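Transcriptional regulator (PDB 5JUF) probably senses a competence pheromone peptide in its tetratricopeptide-type helical domain and activates transcription of competence genes through a helix-turn-helix DNA-binding domain. Local coordinates at residues L85-T90 with Y202-F207; T90-D95 with S284-S289. All blocks are in the same frame, centred on the assembly; numbering follows the deposited sequence.

Overall arrangement
Both interactions spring from the connection between helix 76-86 and helix 94-111, and they share Thr90. Interaction 1 joins the start of this connection to helix 200-219 through apolar contacts, with its centre about 10 Å from the centre of the chain. Interaction 2 takes the following turn outward to the C-terminal helix 284-296, about 23 Å from the centre of the chain, where the touch is slight and on the surface. The centres of the two contacts lie about 16 Å apart. A sulfate ion, probably from the crystallisation liquor, sits at the shared Thr90 and is also bound by Lys100, so an anion marks the junction between them.

Interaction 1 of 2, residues L85-T90 with Y202-F207; sequences LIKFPT and YNIVLF. With SO4 (sulfate ion), chain B.
Beside the place where Ile86 and Lys87 meet Ile204 and Val205, a sulfate ion is held by the backbone of Thr90: Thr90 N donates to sulfate O4 at 3.1 Å, with an N-H...O angle of 160°. Lys100 NZ from helix 94-111 also bonds the ion. Thr90 OG1 approaches sulfate O1 as well, but that separation is too short for its geometry to be trusted. The hydroxyl is placed between the backbone N and the carbonyl carbon (chi1 69°), and the methyl CG2 packs against the ion, 3.5 Å from sulfate O3.

The contact between the segments themselves is apolar and has no hydrogen bond. Ile86 directs its branch methyl CG2 at helix 200-219, where it meets Val205 CG2 at 3.8 Å, the two side chains crossing at a slant. The same Ile86 methyl lies 4.3 Å from Ile204 CG2. Ile204 CG2 also comes 3.9 Å from the backbone oxygen Ile86 O. Ile204 then reaches past the helix end with its long branch, extended at chi2 (170°), so that CD1 lies 4.0 Å from Lys87 CG; here the two chains cross at nearly a right angle. Lys87 contributes just the aliphatic root of its side chain, and its amino end leads away from helix 200-219.

Around this patch, Leu163 and Leu164 of helix 160-173 lie against Val205, while Lys100 and Arg96 bond the carbonyls of Phe88 and Pro89. A small apolar contact of isoleucine and valine methyls, with the aliphatic start of a lysine, joins the C-terminal end of helix 76-86 to the flank of helix 200-219, within the all-helical repeat-type domain characteristic of ComR-like tetratricopeptide regulators.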
loop_
_atom_site.group_PDB
_atom_site.type_symbol
_atom_site.label_atom_id
_atom_site.label_comp_id
_atom_site.label_asym_id
_atom_site.label_seq_id
_atom_site.Cartn_x
_atom_site.Cartn_y
_atom_site.Cartn_z
ATOM N N LEU A 85 -10.224 -9.289 -1.627
ATOM C CA LEU A 85 -8.962 -9.890 -1.218
ATOM C C LEU A 85 -8.194 -8.996 -0.241
ATOM O O LEU A 85 -7.440 -9.505 0.596
ATOM C CB LEU A 85 -8.122 -10.248 -2.451
ATOM C CG LEU A 85 -7.455 -9.199 -3.333
ATOM C CD1 LEU A 85 -6.166 -8.675 -2.692
ATOM C CD2 LEU A 85 -7.160 -9.807 -4.699
ATOM N N ILE A 86 -8.380 -7.678 -0.308
ATOM C CA ILE A 86 -7.796 -6.816 0.718
ATOM C C ILE A 86 -8.458 -7.063 2.070
ATOM O O ILE A 86 -7.789 -7.073 3.112
ATOM C CB ILE A 86 -7.878 -5.340 0.290
ATOM C CG1 ILE A 86 -6.869 -5.086 -0.834
ATOM C CG2 ILE A 86 -7.601 -4.409 1.487
ATOM C CD1 ILE A 86 -7.063 -3.811 -1.585
ATOM N N LYS A 87 -9.771 -7.300 2.082
ATOM C CA LYS A 87 -10.459 -7.594 3.330
ATOM C C LYS A 87 -10.304 -9.048 3.758
ATOM O O LYS A 87 -10.904 -9.439 4.760
ATOM C CB LYS A 87 -11.945 -7.226 3.222
ATOM C CG LYS A 87 -12.178 -5.769 2.797
ATOM C CD LYS A 87 -13.628 -5.351 2.933
ATOM C CE LYS A 87 -14.494 -5.954 1.841
ATOM N NZ LYS A 87 -15.890 -5.394 1.874
ATOM N N PHE A 88 -9.525 -9.850 3.028
ATOM C CA PHE A 88 -9.299 -11.243 3.391
ATOM C C PHE A 88 -8.077 -11.349 4.305
ATOM O O PHE A 88 -6.939 -11.262 3.833
ATOM C CB PHE A 88 -9.106 -12.107 2.144
ATOM C CG PHE A 88 -8.924 -13.577 2.452
ATOM C CD1 PHE A 88 -9.999 -14.357 2.842
ATOM C CD2 PHE A 88 -7.680 -14.167 2.370
ATOM C CE1 PHE A 88 -9.832 -15.711 3.132
ATOM C CE2 PHE A 88 -7.508 -15.514 2.656
ATOM C CZ PHE A 88 -8.582 -16.283 3.034
ATOM N N PRO A 89 -8.260 -11.527 5.612
ATOM C CA PRO A 89 -7.105 -11.552 6.512
ATOM C C PRO A 89 -6.441 -12.921 6.525
ATOM O O PRO A 89 -7.106 -13.959 6.581
ATOM C CB PRO A 89 -7.722 -11.217 7.876
ATOM C CG PRO A 89 -9.096 -11.805 7.794
ATOM C CD PRO A 89 -9.531 -11.687 6.342
ATOM N N THR A 90 -5.113 -12.917 6.479
ATOM C CA THR A 90 -4.375 -14.173 6.530
ATOM C C THR A 90 -4.182 -14.665 7.950
ATOM O O THR A 90 -4.112 -15.876 8.166
ATOM C CB THR A 90 -3.001 -14.020 5.896
ATOM O OG1 THR A 90 -2.198 -13.179 6.732
ATOM C CG2 THR A 90 -3.112 -13.413 4.510
ATOM N N TYR A 202 -9.940 0.942 2.592
ATOM C CA TYR A 202 -8.937 1.954 2.896
ATOM C C TYR A 202 -8.396 1.779 4.309
ATOM O O TYR A 202 -7.175 1.795 4.536
ATOM C CB TYR A 202 -9.554 3.341 2.730
ATOM C CG TYR A 202 -8.576 4.482 2.902
ATOM C CD1 TYR A 202 -7.820 4.936 1.826
ATOM C CD2 TYR A 202 -8.420 5.119 4.142
ATOM C CE1 TYR A 202 -6.921 5.991 1.968
ATOM C CE2 TYR A 202 -7.519 6.178 4.301
ATOM C CZ TYR A 202 -6.776 6.613 3.204
ATOM O OH TYR A 202 -5.880 7.660 3.337
ATOM N N ASN A 203 -9.303 1.610 5.275
ATOM C CA ASN A 203 -8.906 1.577 6.675
ATOM C C ASN A 203 -8.023 0.377 6.984
ATOM O O ASN A 203 -7.114 0.472 7.816
ATOM C CB ASN A 203 -10.151 1.575 7.570
ATOM C CG ASN A 203 -10.920 2.876 7.491
ATOM O OD1 ASN A 203 -10.449 3.848 6.900
ATOM N ND2 ASN A 203 -12.104 2.911 8.107
ATOM N N ILE A 204 -8.296 -0.771 6.355
ATOM C CA ILE A 204 -7.466 -1.954 6.581
ATOM C C ILE A 204 -6.052 -1.706 6.080
ATOM O O ILE A 204 -5.066 -2.001 6.765
ATOM C CB ILE A 204 -8.097 -3.189 5.910
ATOM C CG1 ILE A 204 -9.308 -3.656 6.717
ATOM C CG2 ILE A 204 -7.070 -4.317 5.783
ATOM C CD1 ILE A 204 -10.141 -4.702 6.020
ATOM N N VAL A 205 -5.931 -1.144 4.875
ATOM C CA VAL A 205 -4.608 -0.851 4.330
ATOM C C VAL A 205 -3.902 0.185 5.188
ATOM O O VAL A 205 -2.716 0.046 5.504
ATOM C CB VAL A 205 -4.718 -0.387 2.866
ATOM C CG1 VAL A 205 -3.380 0.155 2.397
ATOM C CG2 VAL A 205 -5.168 -1.551 1.978
ATOM N N LEU A 206 -4.625 1.234 5.587
ATOM C CA LEU A 206 -4.077 2.211 6.521
ATOM C C LEU A 206 -3.609 1.540 7.814
ATOM O O LEU A 206 -2.512 1.822 8.311
ATOM C CB LEU A 206 -5.133 3.284 6.810
ATOM C CG LEU A 206 -4.772 4.378 7.823
ATOM C CD1 LEU A 206 -3.526 5.148 7.349
ATOM C CD2 LEU A 206 -5.944 5.323 8.067
ATOM N N PHE A 207 -4.430 0.638 8.373
ATOM C CA PHE A 207 -4.054 -0.032 9.620
ATOM C C PHE A 207 -2.748 -0.796 9.459
ATOM O O PHE A 207 -1.854 -0.727 10.317
ATOM C CB PHE A 207 -5.156 -0.988 10.086
ATOM C CG PHE A 207 -4.812 -1.714 11.365
ATOM C CD1 PHE A 207 -5.077 -1.125 12.595
ATOM C CD2 PHE A 207 -4.205 -2.963 11.333
ATOM C CE1 PHE A 207 -4.757 -1.774 13.781
ATOM C CE2 PHE A 207 -3.864 -3.619 12.523
ATOM C CZ PHE A 207 -4.133 -3.013 13.743
HETATM S S SO4 B . -2.783 -9.786 5.741
HETATM O O1 SO4 B . -2.043 -10.761 6.540
HETATM O O2 SO4 B . -2.361 -8.445 6.133
HETATM O O3 SO4 B . -2.517 -10.003 4.320
HETATM O O4 SO4 B . -4.217 -9.943 5.990
#

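Interaction 2 of 2, residues T90-D95 with S284-S289; sequences TYRNPD and SVLEES. With SO4 (sulfate ion), chain B.
Arg92 reaches from the turn before helix 94-111 to Leu286 and Ser289 on helix 284-296. Its CB points toward that helix, and CG stands anti to the carbonyl carbon. The chain runs on extended to CD, then bends at chi3 (-96°), which carries NE and the guanidinium across to the helix. There the two terminal nitrogens part company. NH2 comes 4.4 Å from the methyl Leu286 CD1, which lies oblique to the guanidinium plane, whereas NH1 faces Ser289 OG at 4.2 Å, the hydroxyl sitting at the edge of the group and near its plane. Neither approach is a hydrogen bond.

The base of the arginine is firmly set. Arg92 lies within a type I' turn from Thr90 to Asn93, closed by Asn93 N to Thr90 O at 3.0 Å. Thr90 OG1 accepts from Arg92 N at 3.2 Å with an angle of 157°, an ST turn inside the same loop. Asn93 then serves as N-cap of helix 94-111: its OD1 receives Asp95 N at 2.9 Å, and the donor is tilted out of the carbonyl plane.

On the other side, Leu286 also packs on Ala278 of helix 264-280, which ties the contacted methyl to the neighbouring helix. A well-fixed turn thus presents a long, exposed side chain to the C-terminal helix. With only long approaches and no polar bond across, the contact is probably weak, and the exposed guanidinium is probably hydrated.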
loop_
_atom_site.group_PDB
_atom_site.type_symbol
_atom_site.label_atom_id
_atom_site.label_comp_id
_atom_site.label_asym_id
_atom_site.label_seq_id
_atom_site.Cartn_x
_atom_site.Cartn_y
_atom_site.Cartn_z
ATOM N N THR A 90 -5.113 -12.917 6.479
ATOM C CA THR A 90 -4.375 -14.173 6.530
ATOM C C THR A 90 -4.182 -14.665 7.950
ATOM O O THR A 90 -4.112 -15.876 8.166
ATOM C CB THR A 90 -3.001 -14.020 5.896
ATOM O OG1 THR A 90 -2.198 -13.179 6.732
ATOM C CG2 THR A 90 -3.112 -13.413 4.510
ATOM N N TYR A 91 -4.067 -13.747 8.916
ATOM C CA TYR A 91 -3.748 -14.092 10.304
ATOM C C TYR A 91 -2.444 -14.876 10.403
ATOM O O TYR A 91 -2.278 -15.703 11.302
ATOM C CB TYR A 91 -4.873 -14.888 10.964
ATOM C CG TYR A 91 -6.214 -14.203 10.980
ATOM C CD1 TYR A 91 -6.392 -12.977 11.615
ATOM C CD2 TYR A 91 -7.316 -14.802 10.392
ATOM C CE1 TYR A 91 -7.635 -12.358 11.647
ATOM C CE2 TYR A 91 -8.559 -14.192 10.420
ATOM C CZ TYR A 91 -8.713 -12.973 11.042
ATOM O OH TYR A 91 -9.960 -12.381 11.055
ATOM N N ARG A 92 -1.526 -14.648 9.465
ATOM C CA ARG A 92 -0.247 -15.354 9.417
ATOM C C ARG A 92 -0.427 -16.867 9.253
ATOM O O ARG A 92 0.520 -17.633 9.454
ATOM C CB ARG A 92 0.604 -15.049 10.659
ATOM C CG ARG A 92 1.144 -13.622 10.738
ATOM C CD ARG A 92 1.720 -13.333 12.127
ATOM N NE ARG A 92 0.756 -12.657 12.996
ATOM C CZ ARG A 92 0.746 -12.739 14.324
ATOM N NH1 ARG A 92 1.644 -13.484 14.957
ATOM N NH2 ARG A 92 -0.171 -12.081 15.023
ATOM N N ASN A 93 -1.629 -17.304 8.885
ATOM C CA ASN A 93 -1.906 -18.713 8.620
ATOM C C ASN A 93 -1.397 -19.059 7.223
ATOM O O ASN A 93 -1.886 -18.489 6.239
ATOM C CB ASN A 93 -3.410 -18.966 8.738
ATOM C CG ASN A 93 -3.808 -20.424 8.503
ATOM O OD1 ASN A 93 -3.135 -21.180 7.798
ATOM N ND2 ASN A 93 -4.934 -20.811 9.080
ATOM N N PRO A 94 -0.421 -19.963 7.090
ATOM C CA PRO A 94 0.139 -20.248 5.754
ATOM C C PRO A 94 -0.899 -20.693 4.733
ATOM O O PRO A 94 -0.791 -20.326 3.554
ATOM C CB PRO A 94 1.166 -21.354 6.036
ATOM C CG PRO A 94 1.506 -21.202 7.485
ATOM C CD PRO A 94 0.242 -20.736 8.152
ATOM N N ASP A 95 -1.912 -21.456 5.149
ATOM C CA ASP A 95 -2.960 -21.862 4.215
ATOM C C ASP A 95 -3.742 -20.659 3.700
ATOM O O ASP A 95 -4.105 -20.606 2.520
ATOM C CB ASP A 95 -3.912 -22.859 4.871
ATOM C CG ASP A 95 -3.244 -24.178 5.192
ATOM O OD1 ASP A 95 -2.208 -24.486 4.565
ATOM O OD2 ASP A 95 -3.760 -24.907 6.068
ATOM N N SER A 284 -7.392 -18.775 20.505
ATOM C CA SER A 284 -6.353 -19.385 21.335
ATOM C C SER A 284 -4.970 -19.252 20.699
ATOM O O SER A 284 -3.980 -19.065 21.413
ATOM C CB SER A 284 -6.696 -20.849 21.618
ATOM O OG SER A 284 -6.602 -21.630 20.442
ATOM N N VAL A 285 -4.884 -19.301 19.360
ATOM C CA VAL A 285 -3.589 -19.158 18.692
ATOM C C VAL A 285 -3.000 -17.787 18.978
ATOM O O VAL A 285 -1.816 -17.657 19.310
ATOM C CB VAL A 285 -3.722 -19.399 17.175
ATOM C CG1 VAL A 285 -2.406 -19.039 16.456
ATOM C CG2 VAL A 285 -4.097 -20.827 16.896
ATOM N N LEU A 286 -3.826 -16.743 18.855
ATOM C CA LEU A 286 -3.398 -15.393 19.197
ATOM C C LEU A 286 -3.076 -15.266 20.682
ATOM O O LEU A 286 -2.052 -14.677 21.055
ATOM C CB LEU A 286 -4.489 -14.388 18.800
ATOM C CG LEU A 286 -4.246 -12.907 19.090
ATOM C CD1 LEU A 286 -3.036 -12.416 18.300
ATOM C CD2 LEU A 286 -5.474 -12.100 18.744
ATOM N N GLU A 287 -3.958 -15.779 21.549
ATOM C CA GLU A 287 -3.742 -15.665 22.990
ATOM C C GLU A 287 -2.389 -16.253 23.408
ATOM O O GLU A 287 -1.619 -15.620 24.141
ATOM C CB GLU A 287 -4.877 -16.360 23.745
ATOM C CG GLU A 287 -4.754 -16.175 25.233
ATOM C CD GLU A 287 -5.784 -16.944 26.020
ATOM O OE1 GLU A 287 -6.742 -17.460 25.411
ATOM O OE2 GLU A 287 -5.628 -17.035 27.254
ATOM N N GLU A 288 -2.081 -17.467 22.947
ATOM C CA GLU A 288 -0.825 -18.104 23.344
ATOM C C GLU A 288 0.381 -17.406 22.734
ATOM O O GLU A 288 1.454 -17.369 23.348
ATOM C CB GLU A 288 -0.841 -19.576 22.946
ATOM C CG GLU A 288 -1.884 -20.359 23.688
ATOM C CD GLU A 288 -1.753 -20.204 25.195
ATOM O OE1 GLU A 288 -0.615 -20.290 25.714
ATOM O OE2 GLU A 288 -2.784 -19.984 25.859
ATOM N N SER A 289 0.223 -16.847 21.536
ATOM C CA SER A 289 1.310 -16.110 20.910
ATOM C C SER A 289 1.641 -14.850 21.703
ATOM O O SER A 289 2.815 -14.487 21.847
ATOM C CB SER A 289 0.932 -15.769 19.469
ATOM O OG SER A 289 1.951 -15.014 18.846
HETATM S S SO4 B . -2.783 -9.786 5.741
HETATM O O1 SO4 B . -2.043 -10.761 6.540
HETATM O O2 SO4 B . -2.361 -8.445 6.133
HETATM O O3 SO4 B . -2.517 -10.003 4.320
HETATM O O4 SO4 B . -4.217 -9.943 5.990
#